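PDB 5H5M: alpha-catenin-like protein hmp-1, which links the cadherin-catenin complex of adherens junctions to actin, binding beta-catenin and F-actin, and is required for cell migration and shape change in the worm embryo. Local coordinates for residues I8-T13 and C38-S43; T128-L133 and A219-V224; Q168-V173 and D232-L237; V243-I248 and D368-L373; A326-A331 and M352-N357. All coordinates share one frame; numbering follows the deposited sequence.

Contact 1: residues I8-T13 and C38-S43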
# COMPACT_ATOMS: atom_id res chain seq x y z
N ILE A 8 0.35 11.41 -13.13
CA ILE A 8 -0.77 10.68 -13.72
C ILE A 8 -1.36 11.47 -14.89
O ILE A 8 -1.82 10.89 -15.87
CB ILE A 8 -1.86 10.36 -12.67
CG1 ILE A 8 -2.82 9.31 -13.22
CG2 ILE A 8 -2.60 11.62 -12.22
CD1 ILE A 8 -2.14 8.00 -13.57
N ASN A 9 -1.32 12.80 -14.80
CA ASN A 9 -1.80 13.64 -15.88
C ASN A 9 -0.84 13.63 -17.06
O ASN A 9 -1.26 13.66 -18.22
CB ASN A 9 -2.04 15.07 -15.40
CG ASN A 9 -3.24 15.18 -14.47
OD1 ASN A 9 -4.14 14.34 -14.51
ND2 ASN A 9 -3.25 16.21 -13.64
N GLU A 10 0.46 13.59 -16.76
CA GLU A 10 1.48 13.49 -17.79
C GLU A 10 1.32 12.21 -18.59
O GLU A 10 1.41 12.21 -19.82
CB GLU A 10 2.89 13.55 -17.18
CG GLU A 10 3.25 14.88 -16.53
CD GLU A 10 3.57 15.98 -17.54
OE1 GLU A 10 3.50 15.71 -18.76
OE2 GLU A 10 3.90 17.10 -17.11
N ILE A 11 1.05 11.11 -17.89
CA ILE A 11 0.85 9.81 -18.53
C ILE A 11 -0.44 9.77 -19.35
O ILE A 11 -0.44 9.33 -20.50
CB ILE A 11 0.81 8.68 -17.48
CG1 ILE A 11 2.20 8.46 -16.87
CG2 ILE A 11 0.30 7.39 -18.09
CD1 ILE A 11 2.22 7.42 -15.77
N ASP A 12 -1.53 10.23 -18.75
CA ASP A 12 -2.84 10.20 -19.41
C ASP A 12 -2.87 11.02 -20.70
O ASP A 12 -3.36 10.55 -21.73
CB ASP A 12 -3.93 10.69 -18.45
CG ASP A 12 -4.20 9.72 -17.32
OD1 ASP A 12 -3.86 8.52 -17.46
OD2 ASP A 12 -4.76 10.15 -16.29
N THR A 13 -2.33 12.23 -20.64
CA THR A 13 -2.30 13.10 -21.81
C THR A 13 -1.36 12.55 -22.89
O THR A 13 -1.65 12.63 -24.08
CB THR A 13 -1.87 14.54 -21.45
OG1 THR A 13 -0.59 14.51 -20.80
CG2 THR A 13 -2.89 15.18 -20.52
N CYS A 38 7.71 12.59 -22.66
CA CYS A 38 8.15 11.27 -22.23
C CYS A 38 9.15 11.33 -21.08
O CYS A 38 9.08 10.53 -20.14
CB CYS A 38 8.78 10.51 -23.40
SG CYS A 38 9.45 8.89 -22.96
N GLU A 39 10.09 12.27 -21.15
CA GLU A 39 11.12 12.40 -20.13
C GLU A 39 10.55 12.86 -18.79
O GLU A 39 11.10 12.53 -17.74
CB GLU A 39 12.22 13.36 -20.59
CG GLU A 39 13.02 12.85 -21.78
CD GLU A 39 13.66 11.49 -21.52
OE1 GLU A 39 14.17 11.27 -20.40
OE2 GLU A 39 13.65 10.64 -22.44
N ARG A 40 9.45 13.61 -18.82
CA ARG A 40 8.79 14.04 -17.59
C ARG A 40 8.11 12.86 -16.91
O ARG A 40 8.07 12.78 -15.68
CB ARG A 40 7.78 15.16 -17.87
CG ARG A 40 8.41 16.50 -18.19
CD ARG A 40 7.40 17.64 -18.13
NE ARG A 40 6.43 17.58 -19.21
CZ ARG A 40 6.63 18.08 -20.43
NH1 ARG A 40 7.78 18.67 -20.73
NH2 ARG A 40 5.69 17.98 -21.35
N ILE A 41 7.59 11.95 -17.72
CA ILE A 41 7.02 10.70 -17.22
C ILE A 41 8.12 9.85 -16.58
O ILE A 41 7.95 9.34 -15.47
CB ILE A 41 6.33 9.90 -18.35
CG1 ILE A 41 5.14 10.68 -18.91
CG2 ILE A 41 5.89 8.54 -17.85
CD1 ILE A 41 4.42 9.97 -20.03
N VAL A 42 9.24 9.72 -17.28
CA VAL A 42 10.35 8.91 -16.80
C VAL A 42 10.95 9.49 -15.52
O VAL A 42 11.27 8.75 -14.58
CB VAL A 42 11.45 8.78 -17.88
CG1 VAL A 42 12.68 8.09 -17.31
CG2 VAL A 42 10.91 8.03 -19.08
N SER A 43 11.08 10.82 -15.46
CA SER A 43 11.63 11.48 -14.28
C SER A 43 10.75 11.25 -13.05
O SER A 43 11.24 10.91 -11.98
CB SER A 43 11.80 12.98 -14.52
OG SER A 43 12.93 13.22 -15.35
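Glu10 and Arg40 form the outer, polar half of a helix-helix contact in this M-domain fragment of alpha-catenin, and Ile11 and Ile41 form the inner, apolar half. It joins helix 6-17 to helix 27-49 in the all-helical architecture of the vinculin/alpha-catenin family. The two segments run roughly antiparallel, their directions 141° apart, and their axes come within 9.3 Å. The backbones are closest at Glu10 and Ile41, whose CA atoms are 6.2 Å apart. Inside, the two isoleucines cross at about a right angle, and CG1 of Ile11 meets CG2 of Ile41 at 3.8 Å. The terminal methyl of Ile41, CD1, reaches in over the helix backbone to lie 3.8 Å from Glu10 O, a carbonyl that also accepts a hydrogen bond from His37 NE2. Ile11 continues inward onto Thr104, Arg108 and Leu111 of helix 92-122. On the outside the Glu10 chain bends at chi2 and turns its carboxylate toward Arg40, where Glu10 OE2 lies 3.3 Å from Arg40 NE. This salt bridge carries only a weak hydrogen bond, with an N-H...O angle of 136°, and the carboxylate and guanidinium planes stand 53° apart, although the acid sits at the edge of the guanidinium. With an alanine in place of Glu10 the carboxylate is gone, and Arg40 is likely to lose its mate across this interface and be freer to swing into solvent. Packing and charge thus share the interface: the isoleucines and Glu10 CB, 4.0 Å from Ile41 CG1, fit closely, while the weakly directed charge pair probably adds mostly undirected attraction at the solvent edge.

Contact 2: residues T128-L133 and A219-V224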
# COMPACT_ATOMS: atom_id res chain seq x y z
N THR A 128 -2.89 0.25 16.87
CA THR A 128 -1.99 -0.23 17.92
C THR A 128 -0.92 0.76 18.41
O THR A 128 -0.71 0.88 19.62
CB THR A 128 -1.27 -1.53 17.47
OG1 THR A 128 -2.24 -2.51 17.09
CG2 THR A 128 -0.42 -2.09 18.60
N PRO A 129 -0.23 1.48 17.49
CA PRO A 129 0.82 2.37 18.00
C PRO A 129 0.34 3.41 19.01
O PRO A 129 1.04 3.67 19.99
CB PRO A 129 1.34 3.06 16.73
CG PRO A 129 1.04 2.11 15.64
CD PRO A 129 -0.25 1.45 16.01
N LEU A 130 -0.84 3.99 18.79
CA LEU A 130 -1.38 4.97 19.72
C LEU A 130 -1.91 4.31 20.98
O LEU A 130 -1.76 4.84 22.08
CB LEU A 130 -2.49 5.80 19.06
CG LEU A 130 -3.08 6.90 19.95
CD1 LEU A 130 -1.97 7.76 20.52
CD2 LEU A 130 -4.09 7.74 19.19
N ILE A 131 -2.54 3.14 20.82
CA ILE A 131 -3.07 2.40 21.95
C ILE A 131 -1.96 1.99 22.92
O ILE A 131 -2.10 2.15 24.13
CB ILE A 131 -3.83 1.14 21.49
CG1 ILE A 131 -5.08 1.55 20.70
CG2 ILE A 131 -4.22 0.27 22.68
CD1 ILE A 131 -5.99 2.48 21.46
N LEU A 132 -0.86 1.48 22.38
CA LEU A 132 0.28 1.11 23.20
C LEU A 132 0.87 2.34 23.90
O LEU A 132 1.34 2.25 25.03
CB LEU A 132 1.36 0.42 22.36
CG LEU A 132 1.03 -0.99 21.88
CD1 LEU A 132 2.20 -1.60 21.13
CD2 LEU A 132 0.61 -1.88 23.05
N LEU A 133 0.83 3.48 23.22
CA LEU A 133 1.31 4.73 23.80
C LEU A 133 0.46 5.13 25.00
O LEU A 133 0.98 5.39 26.08
CB LEU A 133 1.32 5.85 22.75
CG LEU A 133 1.73 7.24 23.22
CD1 LEU A 133 3.07 7.20 23.94
CD2 LEU A 133 1.78 8.22 22.06
N ALA A 219 -9.60 12.65 18.27
CA ALA A 219 -9.35 13.54 17.14
C ALA A 219 -8.41 12.87 16.15
O ALA A 219 -8.59 12.99 14.94
CB ALA A 219 -8.78 14.86 17.62
N TRP A 220 -7.41 12.16 16.67
CA TRP A 220 -6.44 11.47 15.84
C TRP A 220 -7.10 10.35 15.03
O TRP A 220 -6.96 10.29 13.81
CB TRP A 220 -5.31 10.90 16.69
CG TRP A 220 -4.33 10.10 15.89
CD1 TRP A 220 -4.31 8.74 15.73
CD2 TRP A 220 -3.24 10.61 15.11
NE1 TRP A 220 -3.27 8.38 14.92
CE2 TRP A 220 -2.59 9.51 14.52
CE3 TRP A 220 -2.74 11.90 14.87
CZ2 TRP A 220 -1.48 9.65 13.70
CZ3 TRP A 220 -1.63 12.03 14.05
CH2 TRP A 220 -1.01 10.92 13.47
N PHE A 221 -7.81 9.46 15.72
CA PHE A 221 -8.46 8.33 15.07
C PHE A 221 -9.54 8.76 14.08
O PHE A 221 -9.80 8.07 13.10
CB PHE A 221 -9.06 7.38 16.11
CG PHE A 221 -8.05 6.45 16.73
CD1 PHE A 221 -6.95 6.02 16.01
CD2 PHE A 221 -8.21 6.01 18.04
CE1 PHE A 221 -6.02 5.16 16.57
CE2 PHE A 221 -7.28 5.15 18.61
CZ PHE A 221 -6.19 4.73 17.87
N ASP A 222 -10.17 9.91 14.33
CA ASP A 222 -11.15 10.46 13.39
C ASP A 222 -10.48 10.88 12.08
O ASP A 222 -11.02 10.65 11.00
CB ASP A 222 -11.89 11.65 14.00
CG ASP A 222 -12.88 11.24 15.08
OD1 ASP A 222 -13.18 10.03 15.20
OD2 ASP A 222 -13.36 12.13 15.82
N LYS A 223 -9.31 11.50 12.19
CA LYS A 223 -8.58 11.97 11.01
C LYS A 223 -7.97 10.82 10.22
O LYS A 223 -7.98 10.83 8.99
CB LYS A 223 -7.48 12.96 11.41
CG LYS A 223 -7.97 14.23 12.08
CD LYS A 223 -8.81 15.08 11.15
CE LYS A 223 -9.25 16.37 11.83
NZ LYS A 223 -10.11 17.19 10.94
N VAL A 224 -7.43 9.83 10.94
CA VAL A 224 -6.85 8.66 10.29
C VAL A 224 -7.93 7.88 9.53
O VAL A 224 -7.70 7.41 8.41
CB VAL A 224 -6.16 7.73 11.31
CG1 VAL A 224 -5.89 6.35 10.72
CG2 VAL A 224 -4.86 8.37 11.80
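Leu130 sets one methyl, CD2, against both the indole of Trp220 and the phenyl ring of Phe221, in the antiparallel helix packing of the vinculin/alpha-catenin family fold. Helices 128-137 and 207-233 run almost exactly opposite, 175° apart over these segments. Their axes stay 11.7 Å from each other, so long side chains have to span the gap. With CG of Leu130 turned opposite the backbone N (chi1 -178°), the leucine points across at the two rings. Its CD2 sits over one face of Phe221, shifted toward the rim, in a CH-pi contact 4.2 Å from the ring centroid. Leu130 CD2 approaches Trp220 obliquely, 3.6 Å from its CD1. Phe221 is met a second way: Ile131, crossing it at about a right angle, brings CD1 up to the ring edge, near the plane, 4.1 Å from CE2. One leucine on a face and one isoleucine at an edge probably limit how far the phenyl can tilt. Arg127 adds a cation-pi contact to this ring, while Trp220 packs edge-to-face with Phe152 and so carries the cluster on to helix 142-166. Were Phe221 an alanine, the Leu130 and Ile131 methyls would probably lose the ring they pack on, a gap would open between the helices, and Arg127 would lose its aromatic partner. Within its own helix, Trp220 is backed from the next turn by Val224, whose CG2 lies 3.4 Å above the indole plane, offset toward the rim.

Contact 3: residues Q168-V173 and D232-L237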
# COMPACT_ATOMS: atom_id res chain seq x y z
N GLN A 168 0.05 11.71 -6.35
CA GLN A 168 0.68 11.85 -7.66
C GLN A 168 0.01 10.99 -8.73
O GLN A 168 0.09 11.29 -9.92
CB GLN A 168 2.16 11.49 -7.59
CG GLN A 168 2.91 12.06 -6.40
CD GLN A 168 4.38 11.71 -6.45
OE1 GLN A 168 4.90 11.27 -7.48
NE2 GLN A 168 5.07 11.90 -5.32
N LEU A 169 -0.63 9.91 -8.31
CA LEU A 169 -1.17 8.94 -9.26
C LEU A 169 -2.69 8.98 -9.35
O LEU A 169 -3.30 8.12 -9.97
CB LEU A 169 -0.71 7.53 -8.89
CG LEU A 169 0.80 7.34 -8.84
CD1 LEU A 169 1.12 5.87 -8.71
CD2 LEU A 169 1.47 7.92 -10.08
N SER A 170 -3.30 9.99 -8.73
CA SER A 170 -4.74 10.14 -8.80
C SER A 170 -5.12 11.41 -9.57
O SER A 170 -4.54 12.47 -9.35
CB SER A 170 -5.35 10.18 -7.40
OG SER A 170 -6.75 10.38 -7.48
N SER A 171 -6.08 11.28 -10.47
CA SER A 171 -6.60 12.43 -11.21
C SER A 171 -7.84 12.98 -10.52
O SER A 171 -8.47 13.92 -11.00
CB SER A 171 -6.91 12.06 -12.66
OG SER A 171 -8.07 11.25 -12.74
N ASP A 172 -8.20 12.36 -9.40
CA ASP A 172 -9.33 12.81 -8.59
C ASP A 172 -8.93 14.04 -7.79
O ASP A 172 -8.44 13.93 -6.66
CB ASP A 172 -9.80 11.69 -7.66
CG ASP A 172 -11.13 11.99 -7.00
OD1 ASP A 172 -11.81 11.04 -6.57
OD2 ASP A 172 -11.50 13.18 -6.89
N VAL A 173 -9.14 15.22 -8.38
CA VAL A 173 -8.74 16.49 -7.78
C VAL A 173 -9.36 16.73 -6.41
O VAL A 173 -8.70 17.21 -5.48
CB VAL A 173 -9.10 17.67 -8.71
CG1 VAL A 173 -8.85 19.00 -8.03
CG2 VAL A 173 -8.31 17.57 -10.01
N ASP A 232 -8.47 4.75 0.01
CA ASP A 232 -9.11 3.59 -0.62
C ASP A 232 -9.91 4.02 -1.85
O ASP A 232 -10.09 3.25 -2.79
CB ASP A 232 -10.03 2.86 0.37
CG ASP A 232 -9.25 2.18 1.50
OD1 ASP A 232 -8.06 1.88 1.31
OD2 ASP A 232 -9.85 1.94 2.57
N ASN A 233 -10.37 5.27 -1.84
CA ASN A 233 -11.17 5.80 -2.94
C ASN A 233 -10.36 6.20 -4.17
O ASN A 233 -10.91 6.35 -5.25
CB ASN A 233 -11.98 7.00 -2.46
CG ASN A 233 -13.37 6.61 -1.99
OD1 ASN A 233 -13.69 6.73 -0.80
ND2 ASN A 233 -14.19 6.14 -2.91
N ILE A 234 -9.05 6.38 -4.00
CA ILE A 234 -8.18 6.65 -5.15
C ILE A 234 -7.30 5.44 -5.43
O ILE A 234 -6.27 5.54 -6.10
CB ILE A 234 -7.30 7.90 -4.92
CG1 ILE A 234 -6.31 7.68 -3.78
CG2 ILE A 234 -8.15 9.13 -4.66
CD1 ILE A 234 -5.16 8.67 -3.78
N THR A 235 -7.73 4.29 -4.92
CA THR A 235 -7.01 3.03 -5.09
C THR A 235 -7.93 2.00 -5.74
O THR A 235 -9.06 1.79 -5.29
CB THR A 235 -6.49 2.48 -3.74
OG1 THR A 235 -5.57 3.42 -3.16
CG2 THR A 235 -5.79 1.14 -3.93
N THR A 236 -7.46 1.36 -6.81
CA THR A 236 -8.24 0.32 -7.46
C THR A 236 -8.18 -0.94 -6.61
O THR A 236 -7.11 -1.35 -6.17
CB THR A 236 -7.75 0.02 -8.88
OG1 THR A 236 -6.47 -0.62 -8.82
CG2 THR A 236 -7.63 1.31 -9.69
N LEU A 237 -9.34 -1.55 -6.40
CA LEU A 237 -9.47 -2.72 -5.54
C LEU A 237 -8.56 -3.88 -5.95
O LEU A 237 -7.97 -4.54 -5.10
CB LEU A 237 -10.92 -3.20 -5.51
CG LEU A 237 -11.24 -4.47 -4.72
CD1 LEU A 237 -10.80 -4.32 -3.28
CD2 LEU A 237 -12.72 -4.79 -4.81
O HOH W 1 -10.97 8.48 -7.02
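Ser170 and Ile234 meet where two interhelical connections lie side by side: the link from helix 142-166 to helix 173-202, and the end of helix 207-233 with the turn after it. The first link carries an ST turn that leads into a helix N-cap. Ser170 OG accepts from Asp172 N at 3.1 Å, and Asp172, the centre of an inverse gamma turn, caps helix 173-202 with its carboxylate. Its OD1 also bonds to Ser175 OG. The serine hydroxyl is thus turned to its own backbone and takes part across the contact through packing alone: Ser170 OG touches CG2 of Ile234 at 3.4 Å, and Ser170 CB lies 3.9 Å from both CB and CD1 of Ile234. Ile234 has CG1 wedged between its backbone N and carbonyl carbon (chi1 65°), which spreads CG2 and CD1 over Ser170. Its side chain also lies on Ser175 and Ile179, so the isoleucine also packs against the first turns of helix 173-202. The polar link across the contact is a single water, which donates to Asp172 OD1 at 2.7 Å and to the backbone oxygen Asn233 O at 2.8 Å.

Contact 4: residues V243-I248 and D368-L373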
# COMPACT_ATOMS: atom_id res chain seq x y z
N VAL A 243 -1.54 -6.79 -4.35
CA VAL A 243 -0.40 -6.43 -3.52
C VAL A 243 -0.54 -7.04 -2.12
O VAL A 243 0.43 -7.55 -1.56
CB VAL A 243 -0.24 -4.90 -3.41
CG1 VAL A 243 0.74 -4.53 -2.32
CG2 VAL A 243 0.20 -4.32 -4.75
N SER A 244 -1.75 -6.99 -1.56
CA SER A 244 -2.02 -7.59 -0.25
C SER A 244 -1.65 -9.07 -0.24
O SER A 244 -0.99 -9.55 0.68
CB SER A 244 -3.48 -7.42 0.14
OG SER A 244 -3.78 -6.07 0.48
N GLU A 245 -2.07 -9.78 -1.28
CA GLU A 245 -1.77 -11.20 -1.40
C GLU A 245 -0.27 -11.44 -1.52
O GLU A 245 0.27 -12.34 -0.88
CB GLU A 245 -2.50 -11.79 -2.62
CG GLU A 245 -2.27 -13.27 -2.83
CD GLU A 245 -2.96 -13.78 -4.08
OE1 GLU A 245 -4.09 -13.33 -4.37
OE2 GLU A 245 -2.37 -14.64 -4.77
N ALA A 246 0.41 -10.62 -2.32
CA ALA A 246 1.85 -10.74 -2.50
C ALA A 246 2.60 -10.41 -1.21
O ALA A 246 3.62 -11.01 -0.90
CB ALA A 246 2.32 -9.84 -3.63
N HIS A 247 2.08 -9.44 -0.46
CA HIS A 247 2.73 -9.01 0.78
C HIS A 247 2.56 -10.05 1.89
O HIS A 247 3.46 -10.23 2.71
CB HIS A 247 2.19 -7.65 1.22
CG HIS A 247 2.77 -6.49 0.46
ND1 HIS A 247 2.55 -5.19 0.82
CD2 HIS A 247 3.56 -6.46 -0.64
CE1 HIS A 247 3.19 -4.39 -0.02
NE2 HIS A 247 3.80 -5.14 -0.91
N ILE A 248 1.42 -10.73 1.91
CA ILE A 248 1.18 -11.81 2.86
C ILE A 248 2.19 -12.94 2.64
O ILE A 248 2.67 -13.54 3.60
CB ILE A 248 -0.27 -12.35 2.73
CG1 ILE A 248 -1.26 -11.34 3.30
CG2 ILE A 248 -0.41 -13.67 3.46
CD1 ILE A 248 -2.71 -11.71 3.08
N ASP A 368 -9.70 -16.82 -2.27
CA ASP A 368 -11.12 -17.15 -2.43
C ASP A 368 -11.95 -15.89 -2.58
O ASP A 368 -12.89 -15.84 -3.37
CB ASP A 368 -11.62 -17.97 -1.23
CG ASP A 368 -11.03 -19.37 -1.19
OD1 ASP A 368 -10.50 -19.83 -2.22
OD2 ASP A 368 -11.10 -20.01 -0.12
N ILE A 369 -11.59 -14.86 -1.82
CA ILE A 369 -12.26 -13.57 -1.91
C ILE A 369 -12.09 -12.97 -3.30
O ILE A 369 -13.06 -12.53 -3.92
CB ILE A 369 -11.72 -12.59 -0.85
CG1 ILE A 369 -12.10 -13.07 0.55
CG2 ILE A 369 -12.25 -11.19 -1.09
CD1 ILE A 369 -11.42 -12.30 1.67
N ARG A 370 -10.86 -12.99 -3.80
CA ARG A 370 -10.57 -12.47 -5.13
C ARG A 370 -11.28 -13.28 -6.20
O ARG A 370 -11.71 -12.74 -7.22
CB ARG A 370 -9.06 -12.47 -5.38
CG ARG A 370 -8.27 -11.65 -4.36
CD ARG A 370 -6.81 -11.52 -4.76
NE ARG A 370 -6.65 -10.76 -5.99
CZ ARG A 370 -5.54 -10.72 -6.72
NH1 ARG A 370 -4.48 -11.42 -6.35
NH2 ARG A 370 -5.50 -10.00 -7.83
N HIS A 371 -11.41 -14.58 -5.97
CA HIS A 371 -12.08 -15.47 -6.91
C HIS A 371 -13.58 -15.18 -6.95
O HIS A 371 -14.18 -15.10 -8.03
CB HIS A 371 -11.83 -16.93 -6.54
CG HIS A 371 -12.44 -17.91 -7.49
ND1 HIS A 371 -12.21 -17.86 -8.85
CD2 HIS A 371 -13.27 -18.95 -7.28
CE1 HIS A 371 -12.87 -18.84 -9.44
NE2 HIS A 371 -13.52 -19.52 -8.51
N ALA A 372 -14.18 -15.01 -5.78
CA ALA A 372 -15.61 -14.69 -5.68
C ALA A 372 -15.95 -13.38 -6.38
O ALA A 372 -17.03 -13.24 -6.95
CB ALA A 372 -16.03 -14.64 -4.22
N LEU A 373 -15.03 -12.42 -6.33
CA LEU A 373 -15.24 -11.12 -6.96
C LEU A 373 -15.29 -11.22 -8.49
O LEU A 373 -15.83 -10.34 -9.16
CB LEU A 373 -14.14 -10.14 -6.54
CG LEU A 373 -14.22 -9.62 -5.10
CD1 LEU A 373 -12.88 -9.08 -4.66
CD2 LEU A 373 -15.29 -8.55 -4.98
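Glu245 and Arg370 make the whole contact between these two segments, one salt bridge across a wide gap: even the nearest backbone pair, the CA atoms of the same two residues, is 9.6 Å apart. The tight spot is a single point. NH1 of Arg370 donates to Glu245 OE1 at 2.8 Å, fairly straight with an N-H...O angle of 158°, and CD of the arginine lies 3.3 Å from the same oxygen. Only one side of the pair is well aligned. The oxygen lies close to the guanidinium plane at its edge, but the arginine arrives from above the carboxylate, 55° out of its plane, and Glu245 OE2 stays 4.2 Å from Arg370 NH1. Reach comes from both sides: Glu245 is stretched out straight beyond CG, whereas Arg370 bends at chi3 (65°) to bring its head back to the acid. Both residues are partly exposed, and the rest of the pair is held loosely: NH2 of Arg370 has a second acid in Asp238 OD2, a long and weak ion pair. Dense packing lies on other flanks of the same helices: Ile248 against Val362 and Val366, Ile369 against Val294 of helix 276-300 and Val314 and Leu317 of helix 305-339. With helices 237-260 and 345-374 these make up four packed helices, as expected for a four-helix bundle of the alpha-catenin M domain, with the charge pair at its surface.

Contact 5: residues A326-A331 and M352-N357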
# COMPACT_ATOMS: atom_id res chain seq x y z
N ALA A 326 -3.96 -16.62 14.12
CA ALA A 326 -3.36 -15.92 15.26
C ALA A 326 -3.10 -16.87 16.41
O ALA A 326 -2.10 -16.74 17.12
CB ALA A 326 -4.26 -14.78 15.71
N GLU A 327 -3.99 -17.84 16.59
CA GLU A 327 -3.87 -18.80 17.68
C GLU A 327 -2.66 -19.71 17.48
O GLU A 327 -1.86 -19.89 18.40
CB GLU A 327 -5.15 -19.63 17.79
CG GLU A 327 -5.17 -20.59 18.96
CD GLU A 327 -6.49 -21.35 19.07
OE1 GLU A 327 -6.49 -22.58 18.84
OE2 GLU A 327 -7.52 -20.71 19.38
N ARG A 328 -2.53 -20.26 16.28
CA ARG A 328 -1.43 -21.16 15.97
C ARG A 328 -0.09 -20.43 15.90
O ARG A 328 0.93 -20.96 16.35
CB ARG A 328 -1.70 -21.88 14.64
CG ARG A 328 -2.91 -22.80 14.68
CD ARG A 328 -3.28 -23.29 13.29
NE ARG A 328 -2.28 -24.20 12.74
CZ ARG A 328 -2.38 -24.77 11.54
NH1 ARG A 328 -3.43 -24.53 10.77
NH2 ARG A 328 -1.43 -25.60 11.12
N ALA A 329 -0.10 -19.23 15.35
CA ALA A 329 1.10 -18.41 15.25
C ALA A 329 1.60 -18.00 16.63
O ALA A 329 2.81 -17.93 16.87
CB ALA A 329 0.85 -17.19 14.38
N SER A 330 0.66 -17.71 17.53
CA SER A 330 1.01 -17.32 18.89
C SER A 330 1.58 -18.49 19.67
O SER A 330 2.53 -18.33 20.44
CB SER A 330 -0.22 -16.76 19.61
OG SER A 330 0.10 -16.44 20.96
N ALA A 331 0.99 -19.67 19.48
CA ALA A 331 1.48 -20.88 20.14
C ALA A 331 2.88 -21.23 19.65
O ALA A 331 3.71 -21.73 20.41
CB ALA A 331 0.52 -22.04 19.90
N MET A 352 8.64 -24.50 10.69
CA MET A 352 8.56 -23.78 9.43
C MET A 352 7.33 -24.23 8.65
O MET A 352 6.58 -23.41 8.12
CB MET A 352 9.83 -24.00 8.59
CG MET A 352 9.72 -23.53 7.15
SD MET A 352 11.22 -23.82 6.20
CE MET A 352 11.30 -25.60 6.20
N ASN A 353 7.12 -25.53 8.59
CA ASN A 353 5.96 -26.09 7.92
C ASN A 353 4.66 -25.72 8.63
O ASN A 353 3.66 -25.42 7.98
CB ASN A 353 6.09 -27.62 7.82
CG ASN A 353 7.04 -28.05 6.72
OD1 ASN A 353 7.13 -27.41 5.67
ND2 ASN A 353 7.76 -29.14 6.96
N GLU A 354 4.67 -25.72 9.96
CA GLU A 354 3.50 -25.33 10.74
C GLU A 354 3.14 -23.87 10.49
O GLU A 354 1.96 -23.51 10.44
CB GLU A 354 3.73 -25.56 12.23
CG GLU A 354 2.65 -24.98 13.15
CD GLU A 354 1.25 -25.52 12.89
OE1 GLU A 354 1.12 -26.58 12.23
OE2 GLU A 354 0.28 -24.88 13.34
N PHE A 355 4.15 -23.02 10.33
CA PHE A 355 3.92 -21.61 10.05
C PHE A 355 3.37 -21.42 8.64
O PHE A 355 2.46 -20.62 8.43
CB PHE A 355 5.22 -20.82 10.22
CG PHE A 355 5.02 -19.33 10.17
CD1 PHE A 355 4.23 -18.69 11.12
CD2 PHE A 355 5.62 -18.56 9.19
CE1 PHE A 355 4.04 -17.32 11.09
CE2 PHE A 355 5.44 -17.19 9.16
CZ PHE A 355 4.65 -16.57 10.11
N ILE A 356 3.92 -22.17 7.69
CA ILE A 356 3.46 -22.13 6.30
C ILE A 356 2.01 -22.56 6.19
O ILE A 356 1.21 -21.91 5.52
CB ILE A 356 4.34 -23.02 5.39
CG1 ILE A 356 5.70 -22.36 5.14
CG2 ILE A 356 3.65 -23.28 4.05
CD1 ILE A 356 6.63 -23.20 4.29
N ASN A 357 1.67 -23.66 6.85
CA ASN A 357 0.29 -24.15 6.84
C ASN A 357 -0.66 -23.18 7.52
O ASN A 357 -1.81 -23.05 7.12
CB ASN A 357 0.20 -25.52 7.53
CG ASN A 357 0.92 -26.61 6.75
OD1 ASN A 357 1.07 -26.51 5.53
ND2 ASN A 357 1.35 -27.65 7.45
O HOH W 2 1.15 -23.53 15.99
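The guanidinium of Arg328 meets the carboxylate of Glu354 along its edge, with the acid's CD in the guanidinium plane, while CB of Asn357 approaches the same group obliquely, 3.9 Å from Arg328 NH2. The two planes are turned 43° against each other, so the pair is not coplanar, yet the grip is side-on and double: Arg328 NE to Glu354 OE2 at 2.7 Å and Arg328 NH2 to Glu354 OE1 at 2.9 Å. Both oxygens are met on their syn sides, though from somewhat out of the carboxylate plane, and the NH2 bond to OE1 is the straighter, with an N-H...O angle of 158° against 148° for NE. A weak third bond runs from NH2 to OE2. The two chains cross at about a right angle. Each has a bend to make the fit: the arginine kinks at chi3, and the glutamate, which leaves its helix at a slant, folds at chi2 so that its head swings round to helix 305-339. A water donates to Arg328 O at 2.6 Å and to Glu354 OE2 at 3.1 Å, tying the carboxylate to the arginine's backbone as well as to its side chain. Below this polar layer Phe355 turns inward onto Val276 and Ala279 of helix 276-300, and Ala329 packs on Ala280 of that helix. The acid oxygen OE2 thus receives NE, a weaker NH2 bond and a water, which together probably stabilise the charged carboxylate and fix the rotation of both head groups, giving two neighbouring helices a directional clasp at the protein surface.

In the fold
From the N terminus, contact 1 closes a short loop, residues 14-37, joining helix 6-17 to 27-49 before any other contact begins. Contact 2, between helices 128-137 and 207-233, opens next; contact 3 starts before it closes, at 168-173, and ends after it, at 232-237, so the two cross. Contact 4 then spans 243-373, with contact 5 inside that span; they join helix 345-374 to 237-260 and to 305-339. Contact 3 is the meeting point: Gln168 O is probably hydrogen-bonded to Ile8 N of contact 1, and Leu237 packs on Leu373 of contact 4. Contacts 1 and 5 lie on opposite sides of the chain's centre, their centres about 45 Å apart.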